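Local coordinates for protein Phenylalanine/tyrosine ammonia-lyase (Rhodosporidium toruloides, PDB 1Y2M) that catalyses the non-oxidative deamination of L-phenylalanine and L-tyrosine to trans-cinnamic and p-coumaric acid, working as a homotetramer, at residues D126-S129 and L130-L134; D214-P217 and L218-A222. All coordinates share one frame; numbering follows the deposited sequence.

Contact 1: residues D126-S129 and L130-L134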
ATOM      1  N   ASP B 126      -3.861 -49.042  -0.022  1.00 35.12           N
ATOM      2  CA  ASP B 126      -4.527 -47.838  -0.522  1.00 34.67           C
ATOM      3  C   ASP B 126      -4.286 -46.649   0.407  1.00 31.58           C
ATOM      4  O   ASP B 126      -4.069 -45.542  -0.064  1.00 29.74           O
ATOM      5  CB  ASP B 126      -6.021 -48.069  -0.686  1.00 35.50           C
ATOM      6  CG  ASP B 126      -6.325 -49.239  -1.600  1.00 40.55           C
ATOM      7  OD1 ASP B 126      -5.540 -49.457  -2.553  1.00 46.90           O
ATOM      8  OD2 ASP B 126      -7.334 -49.943  -1.359  1.00 40.65           O
ATOM      9  N   ALA B 127      -4.332 -46.880   1.722  1.00 29.13           N
ATOM     10  CA  ALA B 127      -3.959 -45.824   2.687  1.00 25.65           C
ATOM     11  C   ALA B 127      -2.536 -45.342   2.439  1.00 23.92           C
ATOM     12  O   ALA B 127      -2.256 -44.146   2.530  1.00 21.56           O
ATOM     13  CB  ALA B 127      -4.104 -46.327   4.143  1.00 26.17           C
ATOM     14  N   ILE B 128      -1.627 -46.273   2.152  1.00 18.65           N
ATOM     15  CA  ILE B 128      -0.243 -45.885   1.877  1.00 20.40           C
ATOM     16  C   ILE B 128      -0.237 -45.030   0.591  1.00 17.85           C
ATOM     17  O   ILE B 128       0.422 -43.981   0.553  1.00 14.93           O
ATOM     18  CB  ILE B 128       0.721 -47.121   1.801  1.00 21.72           C
ATOM     19  CG1 ILE B 128       1.005 -47.633   3.225  1.00 21.22           C
ATOM     20  CG2 ILE B 128       2.058 -46.747   1.165  1.00 22.08           C
ATOM     21  CD1 ILE B 128       1.615 -49.042   3.304  1.00 25.51           C
ATOM     22  N   SER B 129      -0.968 -45.490  -0.429  1.00 18.39           N
ATOM     23  CA  SER B 129      -1.115 -44.740  -1.704  1.00 18.25           C
ATOM     24  C   SER B 129      -1.730 -43.338  -1.554  1.00 16.93           C
ATOM     25  O   SER B 129      -1.324 -42.383  -2.241  1.00 16.18           O
ATOM     26  CB  SER B 129      -1.944 -45.545  -2.721  1.00 18.20           C
ATOM     27  OG  SER B 129      -1.224 -46.667  -3.197  1.00 23.21           O
ATOM     28  N   LEU B 130      -2.715 -43.203  -0.667  1.00 16.90           N
ATOM     29  CA  LEU B 130      -3.364 -41.909  -0.437  1.00 16.93           C
ATOM     30  C   LEU B 130      -2.361 -40.931   0.113  1.00 12.92           C
ATOM     31  O   LEU B 130      -2.363 -39.752  -0.264  1.00 15.48           O
ATOM     32  CB  LEU B 130      -4.533 -42.051   0.554  1.00 17.12           C
ATOM     33  CG  LEU B 130      -5.271 -40.756   0.920  1.00 22.10           C
ATOM     34  CD1 LEU B 130      -5.765 -40.015  -0.314  1.00 20.96           C
ATOM     35  CD2 LEU B 130      -6.437 -41.072   1.877  1.00 20.70           C
ATOM     36  N   GLN B 131      -1.503 -41.365   1.033  1.00 12.39           N
ATOM     37  CA  GLN B 131      -0.553 -40.415   1.600  1.00 13.74           C
ATOM     38  C   GLN B 131       0.379 -39.962   0.473  1.00  9.13           C
ATOM     39  O   GLN B 131       0.785 -38.803   0.406  1.00 11.54           O
ATOM     40  CB  GLN B 131       0.274 -40.996   2.766  1.00 14.13           C
ATOM     41  CG  GLN B 131      -0.482 -41.787   3.853  1.00  9.75           C
ATOM     42  CD  GLN B 131      -1.779 -41.121   4.237  1.00 16.59           C
ATOM     43  OE1 GLN B 131      -1.789 -39.955   4.667  1.00 16.13           O
ATOM     44  NE2 GLN B 131      -2.882 -41.840   4.079  1.00 15.03           N
ATOM     45  N   LYS B 132       0.752 -40.904  -0.390  1.00 13.16           N
ATOM     46  CA  LYS B 132       1.627 -40.604  -1.541  1.00 11.40           C
ATOM     47  C   LYS B 132       0.967 -39.608  -2.515  1.00  9.30           C
ATOM     48  O   LYS B 132       1.639 -38.688  -3.020  1.00  9.68           O
ATOM     49  CB  LYS B 132       2.036 -41.891  -2.260  1.00 10.73           C
ATOM     50  CG  LYS B 132       3.104 -42.694  -1.424  1.00 11.99           C
ATOM     51  CD  LYS B 132       3.483 -44.017  -2.044  1.00 13.79           C
ATOM     52  CE  LYS B 132       4.494 -44.782  -1.200  1.00 15.38           C
ATOM     53  NZ  LYS B 132       4.810 -46.118  -1.821  1.00 15.00           N
ATOM     54  N   ALA B 133      -0.318 -39.757  -2.755  1.00  9.38           N
ATOM     55  CA  ALA B 133      -1.030 -38.745  -3.601  1.00  9.59           C
ATOM     56  C   ALA B 133      -1.073 -37.384  -2.935  1.00 11.59           C
ATOM     57  O   ALA B 133      -1.041 -36.364  -3.613  1.00  9.89           O
ATOM     58  CB  ALA B 133      -2.446 -39.177  -3.938  1.00 10.24           C
ATOM     59  N   LEU B 134      -1.195 -37.357  -1.605  1.00 10.36           N
ATOM     60  CA  LEU B 134      -1.159 -36.083  -0.906  1.00 12.06           C
ATOM     61  C   LEU B 134       0.171 -35.364  -1.097  1.00 10.74           C
ATOM     62  O   LEU B 134       0.208 -34.150  -1.454  1.00 14.09           O
ATOM     63  CB  LEU B 134      -1.448 -36.278   0.582  1.00 13.33           C
ATOM     64  CG  LEU B 134      -2.865 -36.737   0.883  1.00 18.28           C
ATOM     65  CD1 LEU B 134      -3.018 -37.006   2.415  1.00 27.98           C
ATOM     66  CD2 LEU B 134      -3.947 -35.729   0.394  1.00 22.17           C
TER

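Contact 2: residues D214-P217 and L218-A222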
ATOM      1  N   ASP B 214       0.413 -24.409   5.887  1.00  9.19           N
ATOM      2  CA  ASP B 214       1.691 -24.332   5.155  1.00  7.38           C
ATOM      3  C   ASP B 214       1.910 -25.661   4.418  1.00  9.55           C
ATOM      4  O   ASP B 214       2.931 -26.379   4.595  1.00 10.35           O
ATOM      5  CB  ASP B 214       2.814 -24.044   6.171  1.00  8.59           C
ATOM      6  CG  ASP B 214       2.672 -22.710   6.825  1.00 11.97           C
ATOM      7  OD1 ASP B 214       2.326 -21.750   6.117  1.00 13.14           O
ATOM      8  OD2 ASP B 214       2.915 -22.640   8.056  1.00 10.90           O
ATOM      9  N   LEU B 215       0.953 -26.017   3.547  1.00 10.36           N
ATOM     10  CA  LEU B 215       0.915 -27.358   2.966  1.00  7.00           C
ATOM     11  C   LEU B 215       2.177 -27.760   2.186  1.00  7.91           C
ATOM     12  O   LEU B 215       2.758 -28.810   2.423  1.00  9.71           O
ATOM     13  CB  LEU B 215      -0.293 -27.457   2.032  1.00  8.18           C
ATOM     14  CG  LEU B 215      -1.667 -27.387   2.678  1.00 11.11           C
ATOM     15  CD1 LEU B 215      -2.708 -27.174   1.597  1.00 11.60           C
ATOM     16  CD2 LEU B 215      -1.947 -28.650   3.517  1.00 14.31           C
ATOM     17  N   SER B 216       2.552 -26.944   1.239  1.00  9.34           N
ATOM     18  CA  SER B 216       3.642 -27.318   0.388  1.00 10.41           C
ATOM     19  C   SER B 216       4.941 -27.481   1.184  1.00  8.70           C
ATOM     20  O   SER B 216       5.544 -28.558   1.140  1.00  9.76           O
ATOM     21  CB  SER B 216       3.780 -26.342  -0.792  1.00 12.47           C
ATOM     22  OG  SER B 216       4.802 -26.833  -1.653  1.00 10.69           O
ATOM     23  N   PRO B 217       5.343 -26.450   1.947  1.00  8.75           N
ATOM     24  CA  PRO B 217       6.614 -26.658   2.675  1.00  8.56           C
ATOM     25  C   PRO B 217       6.591 -27.816   3.670  1.00 10.02           C
ATOM     26  O   PRO B 217       7.575 -28.578   3.807  1.00  9.93           O
ATOM     27  CB  PRO B 217       6.831 -25.331   3.393  1.00 11.46           C
ATOM     28  CG  PRO B 217       5.527 -24.640   3.409  1.00 10.56           C
ATOM     29  CD  PRO B 217       4.844 -25.079   2.142  1.00  8.87           C
ATOM     30  N   LEU B 218       5.479 -27.991   4.364  1.00  8.89           N
ATOM     31  CA  LEU B 218       5.367 -29.120   5.276  1.00  7.21           C
ATOM     32  C   LEU B 218       5.406 -30.451   4.494  1.00  9.63           C
ATOM     33  O   LEU B 218       5.888 -31.465   5.018  1.00  9.18           O
ATOM     34  CB  LEU B 218       4.082 -29.045   6.092  1.00 11.21           C
ATOM     35  CG  LEU B 218       4.115 -27.947   7.180  1.00 11.93           C
ATOM     36  CD1 LEU B 218       2.812 -27.805   7.855  1.00  9.15           C
ATOM     37  CD2 LEU B 218       5.113 -28.254   8.253  1.00  8.46           C
ATOM     38  N   SER B 219       4.890 -30.468   3.267  1.00 10.56           N
ATOM     39  CA  SER B 219       5.013 -31.677   2.426  1.00  8.26           C
ATOM     40  C   SER B 219       6.452 -32.011   2.105  1.00  8.87           C
ATOM     41  O   SER B 219       6.794 -33.166   2.037  1.00  8.51           O
ATOM     42  CB  SER B 219       4.190 -31.558   1.140  1.00 11.74           C
ATOM     43  OG  SER B 219       2.795 -31.534   1.508  1.00 15.84           O
ATOM     44  N   TYR B 220       7.286 -30.996   1.896  1.00  8.10           N
ATOM     45  CA  TYR B 220       8.710 -31.252   1.682  1.00  8.25           C
ATOM     46  C   TYR B 220       9.337 -31.881   2.919  1.00  7.90           C
ATOM     47  O   TYR B 220      10.154 -32.798   2.793  1.00 10.52           O
ATOM     48  CB  TYR B 220       9.479 -30.014   1.220  1.00  8.90           C
ATOM     49  CG  TYR B 220       9.252 -29.693  -0.237  1.00  5.86           C
ATOM     50  CD1 TYR B 220      10.161 -30.078  -1.183  1.00 10.35           C
ATOM     51  CD2 TYR B 220       8.122 -29.023  -0.657  1.00  6.89           C
ATOM     52  CE1 TYR B 220       9.927 -29.853  -2.508  1.00 12.10           C
ATOM     53  CE2 TYR B 220       7.892 -28.757  -2.003  1.00  7.45           C
ATOM     54  CZ  TYR B 220       8.806 -29.174  -2.914  1.00  8.34           C
ATOM     55  OH  TYR B 220       8.563 -28.948  -4.263  1.00  8.74           O
ATOM     56  N   ILE B 221       8.946 -31.415   4.109  1.00  7.62           N
ATOM     57  CA  ILE B 221       9.458 -32.035   5.330  1.00  9.67           C
ATOM     58  C   ILE B 221       9.021 -33.496   5.450  1.00  9.35           C
ATOM     59  O   ILE B 221       9.847 -34.389   5.703  1.00  7.21           O
ATOM     60  CB  ILE B 221       9.052 -31.208   6.548  1.00  9.19           C
ATOM     61  CG1 ILE B 221       9.836 -29.916   6.535  1.00  6.48           C
ATOM     62  CG2 ILE B 221       9.267 -31.940   7.840  1.00 11.10           C
ATOM     63  CD1 ILE B 221       9.265 -28.786   7.427  1.00 10.06           C
ATOM     64  N   ALA B 222       7.761 -33.765   5.182  1.00  8.49           N
ATOM     65  CA  ALA B 222       7.241 -35.107   5.235  1.00  8.96           C
ATOM     66  C   ALA B 222       7.882 -36.036   4.208  1.00  7.84           C
ATOM     67  O   ALA B 222       8.196 -37.186   4.482  1.00  9.22           O
ATOM     68  CB  ALA B 222       5.747 -35.073   5.015  1.00  8.01           C
TER

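Contact 1: residues D126-S129 and L130-L134
Gln131 folds back along its own helix onto the carbonyl of Ala127, one turn earlier. Its CB sits 3.7 Å from Ile128 O. Gln131 CG, turned anti to the carbonyl carbon (chi1 -46°), passes 3.2 Å from Ala127 O, and a bend at chi2 (-42°) curls the chain so that CD stays close to the same oxygen. At the tip Gln131 NE2 donates to Ala127 O over 2.8 Å, with the acceptor only 12° out of the amide plane. The other branch, OE1, turns to a partner outside the helix, accepting a hydrogen bond from Gly265 N, so both ends of the amide are used and its flip state is fixed.

Ala127 O also takes the helical bond from Gln131 N, at 3.2 Å, and the two donors reach it from opposite faces of the carbonyl plane. The surrounding bonds are the i to i+4 pattern of an alpha helix, here near the start of helix 125-138: Leu130 N to Asp126 O, Lys132 N to Ile128 O and Ala133 N to Ser129 O, the last at 2.9 Å.

On another flank Ile128 and Lys132 lie side by side and point the same way. The branch CG2 of Ile128 meets the extended chain of Lys132 at CE, 3.9 Å away, an apolar contact, with NZ passing the same methyl at 4.1 Å. Leu260 and Pro262, in a loop of the same chain, pack on Gln131 and Ala127 respectively, whereas Ser129, Leu130, Lys132 and Ala133 touch a second subunit, Leu130 meeting its Tyr465.

Contact 2: residues D214-P217 and L218-A222
Ser219 closes back on Leu215 with two hydrogen bonds to one carbonyl oxygen. The backbone N of Ser219 reaches Leu215 O at 2.8 Å, and its OG donates to the same atom at 2.9 Å from 41° above the carbonyl plane, on the opposite face from the N-H. With OG anti to its own carbonyl carbon (chi1 -66°), the hydroxyl hangs back over the preceding turn. With an alanine in place of Ser219 the OG bond goes, and Leu215 O would probably keep just the N-H of the two donors described.

The remaining backbone bonds, among them Leu218 N to Asp214 O at 3.0 Å, belong to the opening turns of helix 215-225, directly after Ala211 and Gly213, the residues joined in the enzyme's imidazolinone cross-link.

Apolar and edge contacts accompany them. Leu218 CD1 lies 4.1 Å from Asp214 CB. The Tyr220 ring turns its CD2 edge to Ser216 O at 3.2 Å, while Ser216 OG, itself bonded to Gln138 O, stands 3.7 Å from Tyr220 CE2.

Tyr220 OH is held by Gly141 N. Leu215 and Ser219 pack on helices 125-138 and 264-269, and Pro217 and Leu218 on helix 273-303.

How the contacts relate
Along the chain, contact 1 comes first, within helix 125-138, and contact 2 follows in helix 215-225; they are in series, neither nesting nor crossing. Each consists of single-turn i to i+4 closures within one unbroken stretch of chain, so no loop is closed. Their centres lie 15 Å apart and their nearest atoms about 5 Å apart, without touching. The link is made further along helix 125-138, where Leu135 and Gln138 pack on residues of 214-222. Helix 264-269 is a second bridge, since Gly265 meets contact 1 while Leu268 and Val269 lie against contact 2. Leu215 of contact 2 adjoins Asn270, probably cinnamate-binding, and packs on Ile472 of a neighbouring subunit, which contact 1 meets through several residues.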